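Local atomic coordinates of adenosine deaminase (Burkholderia ambifaria, PDB entry 4GXW), a protein that binds a zinc ion and, as a member of the adenosine and AMP deaminase family, probably hydrolyses the amino group off a purine such as adenine or adenosine. Residues A[87-90]-A[91-95]; A[128-131]-A[132-136]. All coordinates share one frame; numbering follows the deposited sequence.

Interactions 1 and 2 come in series along the chain and hold the beginnings of two helices, 91-106 and 130-148, packed together; the centres of the two interactions are about 9 Å apart. They touch directly: Leu94 CD1 lies 3.7 Å from Ala133 CB, Pro91 O is 3.2 Å from Ala136 CB, and Ile128 CD1 is 3.7 Å from Arg90 C. Both sit at the periphery, about 21 and 22 Å from the centre of the chain. Neither supplies a zinc ligand; the metal is held by His35, His37, His216 and Asp301. Interaction 1 comes nearer to the site: the side chain of Leu88 is about 11 Å from that of His37. Interaction 2 lies away from it.

Interaction 1 of 2, residues A[87-90]-A[91-95]; sequences LLTR and PDDLR
Between Leu88 and Asp93 the chain turns from a short loop into the start of helix 91-106, directly after helix 77-87. Leu88 is the first residue to leave helical geometry, and from there the backbone swings so that two successive amides, those of Thr89 and Arg90, face the carboxylate of Asp93. In return, Asp93 N donates to Arg90 O at 2.9 Å.

The side chain of Asp93 does most of the work. With CG set beside its own backbone N (chi1 -62°), the carboxylate folds back over the bend, and the single oxygen OD2 accepts both amides. Thr89 N meets OD2 almost head-on along the C-O bond at 3.0 Å, whereas Arg90 N reaches the same OD2 from above the carboxylate plane at 3.2 Å. Arg53 of helix 44-54 adds a salt bridge to OD2 and also hydrogen-bonds Thr89 OG1, so one guanidinium ties both side chains to the neighbouring helix and probably favours the ionised carboxylate.

The apolar side of the contact is carried by Leu88, with Leu94, both buried. Leu88 CD2 slides past Asp93 CB at 3.8 Å, and its other branch, CD1, meets Leu94 CD2 at 4.1 Å, the two side chains crossing roughly at a right angle. On another side of the helix, Arg95 grips Asp92 side-on, NE to OD1 at 2.7 Å and NH2 to OD2 at 3.0 Å, both oxygens near the guanidinium plane.

An acidic side chain in the first turn that reaches back to amides ahead of the helix, while its own N-H bonds to a carbonyl there, is characteristic of helix N-terminal capping; here it fixes the junction between two helices of this TIM-barrel-type deaminase.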
ATOM      1  N   LEU A  87      -6.124  -8.428 -19.608  1.00 11.80           N
ATOM      2  CA  LEU A  87      -5.734  -7.081 -20.023  1.00 11.05           C
ATOM      3  C   LEU A  87      -4.248  -6.871 -20.236  1.00 10.52           C
ATOM      4  O   LEU A  87      -3.841  -6.183 -21.172  1.00 13.17           O
ATOM      5  CB  LEU A  87      -6.216  -6.035 -19.020  1.00 13.30           C
ATOM      6  CG  LEU A  87      -7.568  -5.380 -19.273  1.00 24.20           C
ATOM      7  CD1 LEU A  87      -8.661  -6.379 -18.995  1.00 21.15           C
ATOM      8  CD2 LEU A  87      -7.725  -4.129 -18.415  1.00 26.26           C
ATOM      9  N   LEU A  88      -3.437  -7.422 -19.343  1.00 11.05           N
ATOM     10  CA  LEU A  88      -1.995  -7.219 -19.396  1.00 11.33           C
ATOM     11  C   LEU A  88      -1.408  -8.314 -20.280  1.00  9.51           C
ATOM     12  O   LEU A  88      -1.251  -9.467 -19.849  1.00 12.67           O
ATOM     13  CB  LEU A  88      -1.404  -7.263 -17.980  1.00  9.57           C
ATOM     14  CG  LEU A  88      -1.963  -6.190 -17.035  1.00  9.80           C
ATOM     15  CD1 LEU A  88      -1.553  -6.447 -15.588  1.00 11.08           C
ATOM     16  CD2 LEU A  88      -1.561  -4.776 -17.475  1.00 11.21           C
ATOM     17  N   THR A  89      -1.114  -7.969 -21.528  1.00  9.30           N
ATOM     18  CA  THR A  89      -0.720  -8.982 -22.506  1.00  9.45           C
ATOM     19  C   THR A  89       0.689  -8.808 -23.072  1.00 11.23           C
ATOM     20  O   THR A  89       1.164  -9.673 -23.812  1.00 11.60           O
ATOM     21  CB  THR A  89      -1.721  -9.063 -23.679  1.00 11.63           C
ATOM     22  OG1 THR A  89      -1.697  -7.837 -24.418  1.00 11.92           O
ATOM     23  CG2 THR A  89      -3.142  -9.330 -23.166  1.00 13.30           C
ATOM     24  N   ARG A  90       1.347  -7.701 -22.732  1.00 10.64           N
ATOM     25  CA  ARG A  90       2.711  -7.427 -23.189  1.00 10.80           C
ATOM     26  C   ARG A  90       3.484  -6.827 -22.040  1.00 11.40           C
ATOM     27  O   ARG A  90       2.907  -6.099 -21.236  1.00 10.12           O
ATOM     28  CB  ARG A  90       2.720  -6.407 -24.330  1.00 16.69           C
ATOM     29  CG  ARG A  90       1.846  -6.716 -25.518  1.00 17.00           C
ATOM     30  CD  ARG A  90       2.010  -5.645 -26.580  1.00 28.39           C
ATOM     31  NE  ARG A  90       1.063  -5.785 -27.685  1.00 23.11           N
ATOM     32  CZ  ARG A  90       1.229  -5.242 -28.887  1.00 25.46           C
ATOM     33  NH1 ARG A  90       2.304  -4.512 -29.145  1.00 19.22           N
ATOM     34  NH2 ARG A  90       0.316  -5.425 -29.834  1.00 30.48           N
ATOM     35  N   PRO A  91       4.800  -7.091 -21.969  1.00  9.68           N
ATOM     36  CA  PRO A  91       5.632  -6.440 -20.949  1.00  9.92           C
ATOM     37  C   PRO A  91       5.424  -4.937 -20.914  1.00 10.48           C
ATOM     38  O   PRO A  91       5.394  -4.356 -19.826  1.00 11.24           O
ATOM     39  CB  PRO A  91       7.058  -6.750 -21.413  1.00 12.05           C
ATOM     40  CG  PRO A  91       6.936  -8.065 -22.111  1.00 10.79           C
ATOM     41  CD  PRO A  91       5.569  -8.059 -22.777  1.00  9.31           C
ATOM     42  N   ASP A  92       5.263  -4.310 -22.072  1.00 10.53           N
ATOM     43  CA  ASP A  92       5.122  -2.856 -22.101  1.00 11.22           C
ATOM     44  C   ASP A  92       3.909  -2.336 -21.320  1.00 10.97           C
ATOM     45  O   ASP A  92       3.903  -1.195 -20.860  1.00 10.28           O
ATOM     46  CB  ASP A  92       5.102  -2.321 -23.532  1.00 11.91           C
ATOM     47  CG  ASP A  92       5.271  -0.824 -23.574  1.00 16.95           C
ATOM     48  OD1 ASP A  92       6.410  -0.352 -23.390  1.00 22.32           O
ATOM     49  OD2 ASP A  92       4.267  -0.112 -23.759  1.00 16.46           O
ATOM     50  N   ASP A  93       2.886  -3.168 -21.164  1.00  9.94           N
ATOM     51  CA  ASP A  93       1.718  -2.787 -20.379  1.00  9.66           C
ATOM     52  C   ASP A  93       2.100  -2.597 -18.914  1.00  9.10           C
ATOM     53  O   ASP A  93       1.592  -1.689 -18.245  1.00 10.29           O
ATOM     54  CB  ASP A  93       0.627  -3.852 -20.482  1.00  9.53           C
ATOM     55  CG  ASP A  93       0.120  -4.038 -21.893  1.00 11.38           C
ATOM     56  OD1 ASP A  93       0.246  -3.118 -22.738  1.00 12.84           O
ATOM     57  OD2 ASP A  93      -0.424  -5.132 -22.165  1.00 12.75           O
ATOM     58  N   LEU A  94       2.999  -3.444 -18.418  1.00  9.47           N
ATOM     59  CA  LEU A  94       3.500  -3.341 -17.049  1.00  9.59           C
ATOM     60  C   LEU A  94       4.361  -2.094 -16.880  1.00  9.70           C
ATOM     61  O   LEU A  94       4.285  -1.421 -15.848  1.00  9.44           O
ATOM     62  CB  LEU A  94       4.292  -4.590 -16.669  1.00  9.39           C
ATOM     63  CG  LEU A  94       3.442  -5.862 -16.615  1.00 12.37           C
ATOM     64  CD1 LEU A  94       4.317  -7.102 -16.496  1.00 14.76           C
ATOM     65  CD2 LEU A  94       2.456  -5.810 -15.473  1.00 16.03           C
ATOM     66  N   ARG A  95       5.175  -1.781 -17.887  1.00 10.31           N
ATOM     67  CA  ARG A  95       5.943  -0.543 -17.873  1.00  9.31           C
ATOM     68  C   ARG A  95       4.985   0.638 -17.747  1.00  9.84           C
ATOM     69  O   ARG A  95       5.167   1.525 -16.895  1.00  9.88           O
ATOM     70  CB  ARG A  95       6.761  -0.371 -19.161  1.00  9.78           C
ATOM     71  CG  ARG A  95       7.566   0.933 -19.181  1.00 11.75           C
ATOM     72  CD  ARG A  95       7.860   1.466 -20.583  1.00 13.08           C
ATOM     73  NE  ARG A  95       6.661   1.516 -21.414  1.00 13.85           N
ATOM     74  CZ  ARG A  95       5.751   2.487 -21.393  1.00 13.17           C
ATOM     75  NH1 ARG A  95       5.884   3.542 -20.595  1.00 15.32           N
ATOM     76  NH2 ARG A  95       4.698   2.410 -22.197  1.00 14.74           N
TER

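Interaction 2 of 2, residues A[128-131]-A[132-136]; sequences IPYA and DAQAA
Tyr130 and Gln134, one helical turn apart, join by side chain as well as by backbone. The phenol is the donor: Tyr130 OH gives a short hydrogen bond of 2.7 Å to Gln134 OE1, approaching with a tilt of 22° from the amide's carbonyl plane. OE1 lies at the ring edge, near the ring plane, while the amide itself stands steeply to the ring, the two planes 77° apart. Tyr130 runs with CG trans to the backbone nitrogen (chi1 -176°), Gln134 has the same trans setting and stays extended beyond CG, and this carries its amide up to the hydroxyl. The other end of that amide is used too, NE2 bonding to Asn177 O, so both polar ends fix the rotation of the group.

The backbone bonds follow the i to i+4 ladder of an alpha-helix: Ala133 N to Pro129 O, Gln134 N to Tyr130 O at 2.8 Å and nearly straight, and Ala135 N to Ala131 O. Pro129 occupies the N-cap position, and its carbonyl receives the first of these bonds, so the segment is the opening turn of helix 130-148, which leads into strand 151-159 of the parallel sheet.

Apolar contacts are few. Ile128 CG2 rests on Ala133 CB at 4.0 Å just ahead of the helix, and the same methyl, CG2, also lies against the ring of Pro91 at the start of helix 91-106. Gln134 CB sits 3.7 Å from Tyr130 CE1, lending a small aliphatic patch to the ring, which also stacks with Trp173 and meets Trp117.

Set apart from these is a van der Waals contact on the exposed side: the carboxylate of Asp132 turns back toward the cap residue, where its OD2 lies 3.7 Å from both CB and CG of the Pro129 ring.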
ATOM      1  N   ILE A 128       3.691 -13.921 -19.575  1.00  9.50           N
ATOM      2  CA  ILE A 128       4.821 -13.034 -19.829  1.00 10.37           C
ATOM      3  C   ILE A 128       5.991 -13.488 -18.963  1.00  9.66           C
ATOM      4  O   ILE A 128       5.873 -13.544 -17.742  1.00 10.65           O
ATOM      5  CB  ILE A 128       4.473 -11.581 -19.480  1.00 10.52           C
ATOM      6  CG1 ILE A 128       3.286 -11.102 -20.326  1.00 12.77           C
ATOM      7  CG2 ILE A 128       5.680 -10.678 -19.694  1.00 13.65           C
ATOM      8  CD1 ILE A 128       2.747  -9.741 -19.914  1.00 14.67           C
ATOM      9  N   PRO A 129       7.119 -13.846 -19.590  1.00  9.80           N
ATOM     10  CA  PRO A 129       8.261 -14.339 -18.811  1.00 11.05           C
ATOM     11  C   PRO A 129       8.718 -13.348 -17.743  1.00  9.95           C
ATOM     12  O   PRO A 129       8.685 -12.125 -17.973  1.00  9.27           O
ATOM     13  CB  PRO A 129       9.353 -14.516 -19.872  1.00 11.62           C
ATOM     14  CG  PRO A 129       8.593 -14.794 -21.135  1.00 15.25           C
ATOM     15  CD  PRO A 129       7.354 -13.934 -21.043  1.00 11.12           C
ATOM     16  N   TYR A 130       9.119 -13.879 -16.586  1.00  9.04           N
ATOM     17  CA  TYR A 130       9.529 -13.053 -15.456  1.00  8.54           C
ATOM     18  C   TYR A 130      10.545 -11.984 -15.866  1.00  9.72           C
ATOM     19  O   TYR A 130      10.400 -10.812 -15.526  1.00  8.92           O
ATOM     20  CB  TYR A 130      10.125 -13.888 -14.301  1.00  9.32           C
ATOM     21  CG  TYR A 130      10.432 -13.005 -13.122  1.00  8.69           C
ATOM     22  CD1 TYR A 130      11.656 -12.352 -13.011  1.00 10.17           C
ATOM     23  CD2 TYR A 130       9.473 -12.762 -12.150  1.00  9.99           C
ATOM     24  CE1 TYR A 130      11.922 -11.497 -11.968  1.00  8.87           C
ATOM     25  CE2 TYR A 130       9.726 -11.910 -11.093  1.00  8.80           C
ATOM     26  CZ  TYR A 130      10.947 -11.271 -11.007  1.00  8.52           C
ATOM     27  OH  TYR A 130      11.179 -10.413  -9.952  1.00  9.97           O
ATOM     28  N   ALA A 131      11.597 -12.408 -16.558  1.00  8.88           N
ATOM     29  CA  ALA A 131      12.702 -11.508 -16.886  1.00  9.39           C
ATOM     30  C   ALA A 131      12.225 -10.293 -17.674  1.00  9.10           C
ATOM     31  O   ALA A 131      12.651  -9.166 -17.421  1.00  9.69           O
ATOM     32  CB  ALA A 131      13.788 -12.252 -17.653  1.00 10.65           C
ATOM     33  N   ASP A 132      11.326 -10.527 -18.624  1.00  8.98           N
ATOM     34  CA  ASP A 132      10.782  -9.442 -19.434  1.00 10.21           C
ATOM     35  C   ASP A 132       9.836  -8.556 -18.640  1.00  9.50           C
ATOM     36  O   ASP A 132       9.833  -7.340 -18.798  1.00  9.70           O
ATOM     37  CB  ASP A 132      10.073 -10.003 -20.667  1.00 11.99           C
ATOM     38  CG  ASP A 132      10.997 -10.803 -21.549  1.00 12.54           C
ATOM     39  OD1 ASP A 132      12.172 -10.394 -21.687  1.00 14.43           O
ATOM     40  OD2 ASP A 132      10.557 -11.830 -22.101  1.00 13.46           O
ATOM     41  N   ALA A 133       9.034  -9.175 -17.778  1.00  9.82           N
ATOM     42  CA  ALA A 133       8.096  -8.418 -16.957  1.00  9.42           C
ATOM     43  C   ALA A 133       8.837  -7.502 -15.984  1.00  9.25           C
ATOM     44  O   ALA A 133       8.526  -6.312 -15.871  1.00  9.29           O
ATOM     45  CB  ALA A 133       7.172  -9.361 -16.206  1.00  9.78           C
ATOM     46  N   GLN A 134       9.818  -8.048 -15.272  1.00  9.48           N
ATOM     47  CA  GLN A 134      10.569  -7.247 -14.309  1.00  8.70           C
ATOM     48  C   GLN A 134      11.326  -6.121 -15.010  1.00  9.54           C
ATOM     49  O   GLN A 134      11.340  -4.993 -14.526  1.00  9.44           O
ATOM     50  CB  GLN A 134      11.530  -8.100 -13.468  1.00  8.30           C
ATOM     51  CG  GLN A 134      12.076  -7.318 -12.276  1.00  9.76           C
ATOM     52  CD  GLN A 134      13.288  -7.950 -11.639  1.00 10.99           C
ATOM     53  OE1 GLN A 134      13.182  -8.713 -10.672  1.00 10.79           O
ATOM     54  NE2 GLN A 134      14.455  -7.617 -12.160  1.00 12.78           N
ATOM     55  N   ALA A 135      11.942  -6.422 -16.151  1.00  9.09           N
ATOM     56  CA  ALA A 135      12.671  -5.390 -16.879  1.00 10.34           C
ATOM     57  C   ALA A 135      11.747  -4.242 -17.279  1.00  9.67           C
ATOM     58  O   ALA A 135      12.125  -3.078 -17.205  1.00 11.09           O
ATOM     59  CB  ALA A 135      13.365  -5.973 -18.101  1.00 11.67           C
ATOM     60  N   ALA A 136      10.529  -4.577 -17.690  1.00  9.51           N
ATOM     61  CA  ALA A 136       9.582  -3.552 -18.121  1.00 10.46           C
ATOM     62  C   ALA A 136       9.149  -2.670 -16.947  1.00  9.58           C
ATOM     63  O   ALA A 136       9.077  -1.440 -17.061  1.00  9.25           O
ATOM     64  CB  ALA A 136       8.377  -4.187 -18.784  1.00 12.32           C
TER